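Local coordinates for protein transcriptional repressor of the blcABC operon (Agrobacterium tumefaciens, PDB 3MQ0) that represses transcription of the blcABC operon, probably by binding DNA through a helix-turn-helix domain joined to a GAF-fold domain, and is regulated via oligomerization, at residues 122-127 against 131-136; 223-228 against 234-239. All blocks are in the same frame, centred on the assembly; numbering follows the deposited sequence.

Interaction 1. Residues 122-127 against 131-136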
ATOM      1  N   THR B 122      26.280  -7.829  -7.932  1.00 12.56           N
ATOM      2  CA  THR B 122      25.311  -7.544  -8.987  1.00 13.35           C
ATOM      3  C   THR B 122      23.909  -7.512  -8.417  1.00 12.22           C
ATOM      4  O   THR B 122      23.637  -8.100  -7.375  1.00 12.42           O
ATOM      5  CB  THR B 122      25.357  -8.613 -10.098  1.00 18.49           C
ATOM      6  OG1 THR B 122      25.204  -9.907  -9.501  1.00 18.07           O
ATOM      7  CG2 THR B 122      26.687  -8.575 -10.810  1.00 19.62           C
ATOM      8  N   LEU B 123      23.029  -6.807  -9.114  1.00 11.87           N
ATOM      9  CA  LEU B 123      21.622  -6.705  -8.749  1.00 10.94           C
ATOM     10  C   LEU B 123      20.843  -7.018 -10.013  1.00 12.25           C
ATOM     11  O   LEU B 123      21.096  -6.415 -11.060  1.00 12.02           O
ATOM     12  CB  LEU B 123      21.299  -5.279  -8.322  1.00 10.64           C
ATOM     13  CG  LEU B 123      19.844  -4.945  -7.957  1.00 12.38           C
ATOM     14  CD1 LEU B 123      19.497  -5.637  -6.655  1.00 16.52           C
ATOM     15  CD2 LEU B 123      19.648  -3.414  -7.852  1.00 12.28           C
ATOM     16  N   THR B 124      19.895  -7.946  -9.916  1.00 10.51           N
ATOM     17  CA  THR B 124      19.157  -8.387 -11.089  1.00 10.89           C
ATOM     18  C   THR B 124      17.671  -8.465 -10.831  1.00 14.02           C
ATOM     19  O   THR B 124      17.228  -8.507  -9.684  1.00 15.65           O
ATOM     20  CB  THR B 124      19.585  -9.791 -11.520  1.00 15.03           C
ATOM     21  OG1 THR B 124      19.149 -10.732 -10.529  1.00 15.89           O
ATOM     22  CG2 THR B 124      21.092  -9.872 -11.696  1.00 14.98           C
ATOM     23  N   VAL B 125      16.900  -8.498 -11.912  1.00 12.94           N
ATOM     24  CA  VAL B 125      15.480  -8.838 -11.827  1.00 12.25           C
ATOM     25  C   VAL B 125      15.237  -9.989 -12.762  1.00 15.15           C
ATOM     26  O   VAL B 125      15.988 -10.151 -13.711  1.00 17.03           O
ATOM     27  CB  VAL B 125      14.580  -7.664 -12.240  1.00 18.28           C
ATOM     28  CG1 VAL B 125      14.777  -6.484 -11.282  1.00 21.14           C
ATOM     29  CG2 VAL B 125      14.888  -7.230 -13.665  1.00 19.84           C
ATOM     30  N   ARG B 126      14.210 -10.800 -12.489  1.00 17.09           N
ATOM     31  CA  ARG B 126      13.847 -11.897 -13.394  1.00 19.99           C
ATOM     32  C   ARG B 126      12.776 -11.469 -14.390  1.00 21.34           C
ATOM     33  O   ARG B 126      11.765 -10.876 -14.012  1.00 23.07           O
ATOM     34  CB  ARG B 126      13.341 -13.126 -12.615  1.00 21.07           C
ATOM     35  CG  ARG B 126      13.136 -14.351 -13.497  1.00 24.52           C
ATOM     36  CD  ARG B 126      12.615 -15.575 -12.708  1.00 21.17           C
ATOM     37  NE  ARG B 126      11.327 -15.308 -12.068  1.00 20.60           N
ATOM     38  CZ  ARG B 126      10.155 -15.421 -12.676  1.00 24.65           C
ATOM     39  NH1 ARG B 126      10.090 -15.788 -13.952  1.00 22.27           N
ATOM     40  NH2 ARG B 126       9.046 -15.156 -12.012  1.00 31.50           N
ATOM     41  N   GLU B 127      13.007 -11.753 -15.669  1.00 14.96           N
ATOM     42  CA  GLU B 127      11.954 -11.631 -16.669  1.00 16.78           C
ATOM     43  C   GLU B 127      11.833 -12.956 -17.398  1.00 21.13           C
ATOM     44  O   GLU B 127      12.691 -13.312 -18.212  1.00 24.08           O
ATOM     45  CB  GLU B 127      12.249 -10.485 -17.635  1.00 24.69           C
ATOM     46  CG  GLU B 127      12.303  -9.138 -16.907  1.00 28.54           C
ATOM     47  CD  GLU B 127      12.426  -7.943 -17.829  1.00 38.07           C
ATOM     48  OE1 GLU B 127      12.340  -8.121 -19.066  1.00 32.26           O
ATOM     49  OE2 GLU B 127      12.605  -6.821 -17.300  1.00 36.97           O
ATOM     50  N   VAL B 131      17.558 -13.547 -16.216  1.00 13.76           N
ATOM     51  CA  VAL B 131      17.754 -12.439 -15.291  1.00 17.41           C
ATOM     52  C   VAL B 131      18.322 -11.266 -16.089  1.00 17.66           C
ATOM     53  O   VAL B 131      19.008 -11.477 -17.078  1.00 16.23           O
ATOM     54  CB  VAL B 131      18.687 -12.781 -14.120  1.00 12.50           C
ATOM     55  CG1 VAL B 131      18.065 -13.886 -13.243  1.00 18.31           C
ATOM     56  CG2 VAL B 131      20.059 -13.206 -14.608  1.00 15.99           C
ATOM     57  N   VAL B 132      17.999 -10.048 -15.667  1.00 12.67           N
ATOM     58  CA  VAL B 132      18.479  -8.830 -16.317  1.00 15.07           C
ATOM     59  C   VAL B 132      19.255  -8.027 -15.287  1.00 16.74           C
ATOM     60  O   VAL B 132      18.764  -7.816 -14.171  1.00 15.59           O
ATOM     61  CB  VAL B 132      17.298  -7.987 -16.837  1.00 15.24           C
ATOM     62  CG1 VAL B 132      17.803  -6.692 -17.473  1.00 19.61           C
ATOM     63  CG2 VAL B 132      16.465  -8.802 -17.826  1.00 21.94           C
ATOM     64  N   TYR B 133      20.478  -7.634 -15.632  1.00 13.14           N
ATOM     65  CA  TYR B 133      21.354  -6.904 -14.716  1.00 18.18           C
ATOM     66  C   TYR B 133      20.957  -5.443 -14.646  1.00 18.71           C
ATOM     67  O   TYR B 133      20.972  -4.750 -15.654  1.00 20.71           O
ATOM     68  CB  TYR B 133      22.847  -7.106 -15.094  1.00 15.85           C
ATOM     69  CG  TYR B 133      23.199  -8.528 -14.806  1.00 14.27           C
ATOM     70  CD1 TYR B 133      22.902  -9.520 -15.721  1.00 21.19           C
ATOM     71  CD2 TYR B 133      23.685  -8.904 -13.559  1.00 11.93           C
ATOM     72  CE1 TYR B 133      23.122 -10.855 -15.426  1.00 24.61           C
ATOM     73  CE2 TYR B 133      23.911 -10.234 -13.253  1.00 14.97           C
ATOM     74  CZ  TYR B 133      23.633 -11.202 -14.198  1.00 18.77           C
ATOM     75  OH  TYR B 133      23.854 -12.526 -13.912  1.00 19.40           O
ATOM     76  N   ILE B 134      20.560  -4.983 -13.464  1.00 13.34           N
ATOM     77  CA  ILE B 134      20.170  -3.587 -13.316  1.00 12.63           C
ATOM     78  C   ILE B 134      21.125  -2.776 -12.456  1.00 15.34           C
ATOM     79  O   ILE B 134      21.042  -1.544 -12.417  1.00 16.31           O
ATOM     80  CB  ILE B 134      18.737  -3.435 -12.783  1.00 13.85           C
ATOM     81  CG1 ILE B 134      18.583  -4.086 -11.406  1.00 15.09           C
ATOM     82  CG2 ILE B 134      17.748  -4.059 -13.764  1.00 17.17           C
ATOM     83  CD1 ILE B 134      17.275  -3.715 -10.695  1.00 23.12           C
ATOM     84  N   GLY B 135      22.017  -3.460 -11.755  1.00 15.03           N
ATOM     85  CA  GLY B 135      23.039  -2.787 -10.963  1.00 16.70           C
ATOM     86  C   GLY B 135      24.287  -3.636 -10.865  1.00 15.22           C
ATOM     87  O   GLY B 135      24.211  -4.861 -10.936  1.00 15.06           O
ATOM     88  N   CYS B 136      25.441  -2.987 -10.739  1.00 14.45           N
ATOM     89  CA  CYS B 136      26.693  -3.722 -10.627  1.00 19.24           C
ATOM     90  C   CYS B 136      27.753  -2.871  -9.951  1.00 31.44           C
ATOM     91  O   CYS B 136      28.045  -1.765 -10.411  1.00 30.73           O
ATOM     92  CB  CYS B 136      27.191  -4.172 -12.007  1.00 30.59           C
ATOM     93  SG  CYS B 136      28.756  -5.130 -11.965  1.00 33.99           S
TER

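Interaction 2. Residues 223-228 against 234-239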
ATOM      1  N   ALA B 223      21.247 -13.939  -3.053  1.00  9.74           N
ATOM      2  CA  ALA B 223      20.178 -13.826  -2.066  1.00 10.59           C
ATOM      3  C   ALA B 223      19.020 -13.002  -2.624  1.00 15.17           C
ATOM      4  O   ALA B 223      19.185 -12.237  -3.575  1.00 13.24           O
ATOM      5  CB  ALA B 223      20.696 -13.183  -0.783  1.00 11.39           C
ATOM      6  N   ALA B 224      17.849 -13.140  -2.014  1.00 12.57           N
ATOM      7  CA  ALA B 224      16.654 -12.492  -2.524  1.00 14.71           C
ATOM      8  C   ALA B 224      16.396 -11.143  -1.857  1.00 16.96           C
ATOM      9  O   ALA B 224      16.564 -10.987  -0.654  1.00 16.22           O
ATOM     10  CB  ALA B 224      15.440 -13.393  -2.319  1.00 14.64           C
ATOM     11  N   ILE B 225      15.957 -10.186  -2.658  1.00 13.57           N
ATOM     12  CA  ILE B 225      15.508  -8.883  -2.169  1.00 12.88           C
ATOM     13  C   ILE B 225      13.995  -8.886  -2.293  1.00 20.33           C
ATOM     14  O   ILE B 225      13.455  -9.247  -3.342  1.00 19.23           O
ATOM     15  CB  ILE B 225      16.084  -7.736  -3.028  1.00 15.26           C
ATOM     16  CG1 ILE B 225      17.620  -7.794  -3.095  1.00 18.54           C
ATOM     17  CG2 ILE B 225      15.577  -6.368  -2.539  1.00 17.23           C
ATOM     18  CD1 ILE B 225      18.292  -7.799  -1.764  1.00 20.55           C
ATOM     19  N   ARG B 226      13.303  -8.500  -1.228  1.00 15.70           N
ATOM     20  CA  ARG B 226      11.847  -8.496  -1.264  1.00 19.28           C
ATOM     21  C   ARG B 226      11.287  -7.086  -1.162  1.00 20.01           C
ATOM     22  O   ARG B 226      11.882  -6.221  -0.509  1.00 25.65           O
ATOM     23  CB  ARG B 226      11.296  -9.381  -0.152  1.00 20.12           C
ATOM     24  CG  ARG B 226      11.668 -10.840  -0.387  1.00 23.49           C
ATOM     25  CD  ARG B 226      11.250 -11.771   0.731  1.00 31.90           C
ATOM     26  NE  ARG B 226      11.867 -13.081   0.515  1.00 31.88           N
ATOM     27  CZ  ARG B 226      11.409 -13.994  -0.332  1.00 41.44           C
ATOM     28  NH1 ARG B 226      10.312 -13.755  -1.037  1.00 31.38           N
ATOM     29  NH2 ARG B 226      12.047 -15.150  -0.473  1.00 48.19           N
ATOM     30  N   ASP B 227      10.147  -6.867  -1.815  1.00 22.46           N
ATOM     31  CA  ASP B 227       9.490  -5.558  -1.820  1.00 29.63           C
ATOM     32  C   ASP B 227       8.455  -5.492  -0.711  1.00 32.46           C
ATOM     33  O   ASP B 227       8.261  -6.462   0.024  1.00 28.26           O
ATOM     34  CB  ASP B 227       8.833  -5.273  -3.181  1.00 35.45           C
ATOM     35  CG  ASP B 227       7.797  -6.324  -3.578  1.00 44.37           C
ATOM     36  OD1 ASP B 227       7.038  -6.806  -2.709  1.00 33.70           O
ATOM     37  OD2 ASP B 227       7.739  -6.671  -4.780  1.00 59.30           O
ATOM     38  N   TYR B 228       7.779  -4.355  -0.599  1.00 34.15           N
ATOM     39  CA  TYR B 228       6.862  -4.158   0.509  1.00 38.85           C
ATOM     40  C   TYR B 228       5.850  -5.299   0.575  1.00 41.93           C
ATOM     41  O   TYR B 228       5.427  -5.706   1.652  1.00 46.35           O
ATOM     42  CB  TYR B 228       6.167  -2.798   0.406  1.00 40.75           C
ATOM     43  CG  TYR B 228       5.222  -2.667  -0.758  1.00 50.64           C
ATOM     44  CD1 TYR B 228       3.849  -2.786  -0.576  1.00 62.43           C
ATOM     45  CD2 TYR B 228       5.700  -2.417  -2.039  1.00 52.94           C
ATOM     46  CE1 TYR B 228       2.974  -2.665  -1.643  1.00 68.20           C
ATOM     47  CE2 TYR B 228       4.835  -2.292  -3.111  1.00 61.45           C
ATOM     48  CZ  TYR B 228       3.475  -2.418  -2.908  1.00 69.73           C
ATOM     49  OH  TYR B 228       2.615  -2.296  -3.976  1.00 75.60           O
ATOM     50  N   ALA B 234      13.849  -8.809  -6.636  1.00 15.37           N
ATOM     51  CA  ALA B 234      15.171  -8.693  -7.230  1.00 10.98           C
ATOM     52  C   ALA B 234      16.109  -9.680  -6.558  1.00 14.73           C
ATOM     53  O   ALA B 234      15.767 -10.267  -5.542  1.00 16.14           O
ATOM     54  CB  ALA B 234      15.705  -7.263  -7.081  1.00 13.33           C
ATOM     55  N   GLY B 235      17.287  -9.858  -7.142  1.00 11.84           N
ATOM     56  CA  GLY B 235      18.306 -10.721  -6.561  1.00  8.45           C
ATOM     57  C   GLY B 235      19.601  -9.945  -6.423  1.00 14.89           C
ATOM     58  O   GLY B 235      19.890  -9.045  -7.214  1.00 12.64           O
ATOM     59  N   ILE B 236      20.378 -10.276  -5.405  1.00  8.43           N
ATOM     60  CA  ILE B 236      21.708  -9.719  -5.260  1.00 10.44           C
ATOM     61  C   ILE B 236      22.705 -10.874  -5.218  1.00 11.62           C
ATOM     62  O   ILE B 236      22.405 -11.934  -4.641  1.00 12.53           O
ATOM     63  CB  ILE B 236      21.823  -8.832  -4.005  1.00 12.07           C
ATOM     64  CG1 ILE B 236      23.210  -8.222  -3.899  1.00 16.01           C
ATOM     65  CG2 ILE B 236      21.525  -9.611  -2.715  1.00 13.07           C
ATOM     66  CD1 ILE B 236      23.340  -7.252  -2.705  1.00 27.87           C
ATOM     67  N   ALA B 237      23.869 -10.698  -5.836  1.00  7.46           N
ATOM     68  CA  ALA B 237      24.882 -11.760  -5.785  1.00  8.27           C
ATOM     69  C   ALA B 237      26.270 -11.179  -5.635  1.00 12.29           C
ATOM     70  O   ALA B 237      26.536 -10.067  -6.066  1.00 12.13           O
ATOM     71  CB  ALA B 237      24.819 -12.630  -7.058  1.00 14.77           C
ATOM     72  N   ILE B 238      27.163 -11.950  -5.043  1.00  9.25           N
ATOM     73  CA  ILE B 238      28.566 -11.596  -5.114  1.00 13.90           C
ATOM     74  C   ILE B 238      29.244 -12.636  -5.987  1.00 13.59           C
ATOM     75  O   ILE B 238      28.818 -13.792  -6.036  1.00 14.71           O
ATOM     76  CB  ILE B 238      29.220 -11.526  -3.728  1.00 20.27           C
ATOM     77  CG1 ILE B 238      29.109 -12.870  -3.014  1.00 19.53           C
ATOM     78  CG2 ILE B 238      28.570 -10.416  -2.886  1.00 18.48           C
ATOM     79  CD1 ILE B 238      29.604 -12.823  -1.567  1.00 29.46           C
ATOM     80  N   SER B 239      30.293 -12.235  -6.672  1.00 12.40           N
ATOM     81  CA  SER B 239      31.098 -13.078  -7.524  1.00 16.04           C
ATOM     82  C   SER B 239      32.560 -13.085  -7.084  1.00 16.71           C
ATOM     83  O   SER B 239      33.068 -12.091  -6.752  1.00 18.82           O
ATOM     84  CB  SER B 239      31.059 -12.552  -8.948  1.00 25.96           C
ATOM     85  OG  SER B 239      29.774 -12.654  -9.447  1.00 42.92           O
TER

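Interaction 1. Residues 122-127 against 131-136
A classic beta bulge interrupts the antiparallel hairpin of strands 120-127 and 130-137, with Ile-134 and Gly-135 both facing Leu-123. The carbonyl oxygen of Leu-123 accepts hydrogen bonds from both amides of the bulge, Ile-134 N at 2.8 Å and Gly-135 N at 3.2 Å. Leu-123 N in turn donates to Gly-135 O at 2.9 Å. Beyond the bulge Val-125 and Val-132 form a regular hydrogen-bonded pair, in which Val-132 N meets Val-125 O at 2.8 Å. This hairpin belongs to the six-stranded antiparallel sheet of the GAF-fold domain, and the bulge shifts the register of the two strands by one residue between Leu-123 and Thr-124.

Thr-122, Thr-124 and Tyr-133 share one face of the sheet. With chi1 at 69°, CG2 of Thr-124 stands anti to the carbonyl carbon, beside the backbone N, and lies over one face of the Tyr-133 ring in a CH-pi contact, 3.6 Å from the centroid and displaced toward the rim. Thr-122 CB comes in the ring plane, at the edge, 3.8 Å from Tyr-133 CE2. Thr-124 OG1 is hydrogen-bonded to Thr-160 OG1 of helix 159-165, while Phe-147 meets the tyrosine ring.

On the other face Ile-134 holds CG1 between its backbone N and carbonyl carbon (chi1 60°), which carries CD1 across to the first strand, 3.7 Å from Leu-123 CD2 and 3.8 Å from Val-125 CG1. Helix 102-110 packs on this side through Val-103, which touches both Leu-123 and Ile-134.

Interaction 2. Residues 223-228 against 234-239
Strands 223-226 and 234-239 run antiparallel in a twisted pair, their N-to-C directions 143° apart and their axes 4.6 Å apart at closest approach. Ala-223 and Ile-236 make a hydrogen-bonded pair closed from both sides: Ala-223 N gives to Ile-236 O at 2.8 Å, and Ile-236 N returns a bond to Ala-223 O, nearly straight at hydrogen (172°). The next hydrogen-bonded pair, Ile-225 with Ala-234, is less even. Ile-225 N reaches Ala-234 O at 2.9 Å, whereas the return bond from Ala-234 N to Ile-225 O is weak at 3.3 Å. Ala-224 and Gly-235 form the non-hydrogen-bonded pair between them; Gly-235 turns its backbone bond outward, to Thr-124 of strand 120-127. Gly-235 CA makes a C-H...O contact with Ala-223 O at 3.5 Å.

The pairing lies at the turn end of a hairpin of strands 218-226 and 232-241, which are successive in the chain and adjacent in the antiparallel sheet of the GAF-fold domain; strand 223-226 gives way to the connecting turn at Asp-227.

Ala-223, Ile-225, Ala-234 and Ile-236 present their side chains on the same buried face. CG1 of Ile-225 stands beside its backbone N (chi1 -56°), and the chain turns again at chi2 to bring CD1 within 3.8 Å of Ile-236 CG2. That same methyl of Ile-236 lies 4.1 Å from Ala-223 CB, so it touches two residues of the first strand, while the rest of the isoleucine, extended through CG1, leads away from strand 223-226. Ile-225 and Ala-234 meet through their CB atoms, 4.1 Å apart. Helix 247-267 covers this face, with Ala-261 against Ala-223 and Ile-225, and Leu-264 against Ile-225.

Both interactions are hairpins of one six-stranded antiparallel sheet, in the IclR C-terminal region with its GAF fold, and their centres lie about 9 Å apart. They come in series along the chain: interaction 1 is complete before interaction 2 begins, and helices 159-165, 170-176 and 192-205 fall between them. Strands 120-127 and 232-241 are neighbours, so one strand of each hairpin forms the join, where probable hydrogen bonds link Thr-124 O to Gly-235 N (2.9 Å) and Thr-122 N to Ala-237 O. Packing of Leu-123 CD1 on Gly-235 O adds to it. Residues distant in sequence thus make one continuous sheet.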